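Local coordinates for putative type VI secretion protein (Escherichia coli, PDB 3U66) that is TssL (SciP), an inner-membrane-attached component of the type VI secretion system of enteroaggregative Escherichia coli, where it probably helps build the secretion machinery, at residues A[54-57]-A[58-61]. Residues are numbered along the deposited sequence; the frame is centred on the assembly and turned at random.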
loop_
_atom_site.group_PDB
_atom_site.type_symbol
_atom_site.label_atom_id
_atom_site.label_comp_id
_atom_site.label_asym_id
_atom_site.label_seq_id
_atom_site.Cartn_x
_atom_site.Cartn_y
_atom_site.Cartn_z
ATOM N N GLY A 54 -16.958 -11.736 -6.173
ATOM C CA GLY A 54 -16.461 -13.051 -6.566
ATOM C C GLY A 54 -14.986 -13.316 -6.363
ATOM O O GLY A 54 -14.506 -14.382 -6.757
ATOM N N PHE A 55 -14.251 -12.360 -5.756
ATOM C CA PHE A 55 -12.822 -12.527 -5.482
ATOM C C PHE A 55 -12.595 -13.534 -4.367
ATOM O O PHE A 55 -13.333 -13.537 -3.373
ATOM C CB PHE A 55 -12.146 -11.192 -5.128
ATOM C CG PHE A 55 -12.111 -10.211 -6.269
ATOM C CD1 PHE A 55 -11.133 -10.299 -7.252
ATOM C CD2 PHE A 55 -13.069 -9.212 -6.378
ATOM C CE1 PHE A 55 -11.114 -9.405 -8.321
ATOM C CE2 PHE A 55 -13.045 -8.312 -7.444
ATOM C CZ PHE A 55 -12.066 -8.418 -8.407
ATOM N N SER A 56 -11.568 -14.389 -4.537
ATOM C CA SER A 56 -11.183 -15.414 -3.563
ATOM C C SER A 56 -10.665 -14.769 -2.264
ATOM O O SER A 56 -10.283 -13.599 -2.279
ATOM C CB SER A 56 -10.104 -16.320 -4.154
ATOM O OG SER A 56 -8.875 -15.632 -4.340
ATOM N N GLN A 57 -10.632 -15.533 -1.164
ATOM C CA GLN A 57 -10.108 -15.053 0.110
ATOM C C GLN A 57 -8.641 -14.636 -0.039
ATOM O O GLN A 57 -8.241 -13.601 0.492
ATOM C CB GLN A 57 -10.257 -16.122 1.194
ATOM C CG GLN A 57 -10.714 -15.559 2.535
ATOM C CD GLN A 57 -12.088 -16.027 2.931
ATOM O OE1 GLN A 57 -12.793 -16.655 2.146
ATOM N NE2 GLN A 57 -12.476 -15.754 4.167
ATOM N N LYS A 58 -7.865 -15.429 -0.796
ATOM C CA LYS A 58 -6.445 -15.250 -1.101
ATOM C C LYS A 58 -6.160 -13.847 -1.644
ATOM O O LYS A 58 -5.346 -13.116 -1.084
ATOM C CB LYS A 58 -6.025 -16.272 -2.172
ATOM C CG LYS A 58 -5.680 -17.665 -1.664
ATOM C CD LYS A 58 -4.983 -18.543 -2.715
ATOM C CE LYS A 58 -3.643 -18.020 -3.185
ATOM N NZ LYS A 58 -2.668 -17.852 -2.073
ATOM N N SER A 59 -6.820 -13.499 -2.758
ATOM C CA SER A 59 -6.730 -12.213 -3.452
ATOM C C SER A 59 -7.328 -11.025 -2.668
ATOM O O SER A 59 -6.719 -9.952 -2.609
ATOM C CB SER A 59 -7.422 -12.322 -4.805
ATOM O OG SER A 59 -7.073 -13.527 -5.462
ATOM N N SER A 60 -8.490 -11.225 -2.020
ATOM C CA SER A 60 -9.126 -10.234 -1.154
ATOM C C SER A 60 -8.185 -9.864 -0.014
ATOM O O SER A 60 -7.950 -8.677 0.198
ATOM C CB SER A 60 -10.441 -10.768 -0.598
ATOM O OG SER A 60 -11.353 -11.105 -1.630
ATOM N N ASP A 61 -7.556 -10.880 0.627
ATOM C CA ASP A 61 -6.607 -10.688 1.717
ATOM C C ASP A 61 -5.325 -9.949 1.346
ATOM O O ASP A 61 -4.891 -9.123 2.135
ATOM C CB ASP A 61 -6.378 -11.976 2.520
ATOM C CG ASP A 61 -7.589 -12.442 3.332
ATOM O OD1 ASP A 61 -8.342 -11.568 3.851
ATOM O OD2 ASP A 61 -7.775 -13.671 3.468
HETATM O O HOH W 1 -13.301 -12.913 -0.745
#
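Two donors of Ser60 grip the carbonyl oxygen of Ser56. The amide N of Ser60 reaches Ser56 O at 3.0 Å, as the first i to i+4 bond of the helix. The hydroxyl OG of Ser60 donates to Ser56 O at 2.8 Å from well above the carbonyl plane, 43° out of it. With chi1 at -59°, Ser60 turns OG back beside its own backbone N, above the Ser56 carbonyl. A short polar side chain suits this buried place, since OG also accepts from a water that donates in turn to Phe55 O, tying the incoming loop to the helix. In Ser56, chi1 of 68° sets OG between its backbone N and carbonyl carbon, where it accepts a hydrogen bond from Ser59 OG at 3.0 Å and a weak but straight one from Ser59 N at 3.4 Å. The next backbone bond, Asp61 N to Gln57 O at 2.8 Å, continues the ladder, while the Asp61 carboxylate runs alongside the aliphatic part of Gln57. Phe55 touches Leu50 of helix 32-52 and Ala123 of helix 122-133, placing the connection against both. At the positive phi of Gly54 a CB would jam against the preceding carbonyl O, which calls for glycine; it closes helix 32-52 in a Schellman motif, and Ser56 then opens helix 57-76 as a serine N-cap: a helix-loop-helix turn in this all-helical DotU-family domain.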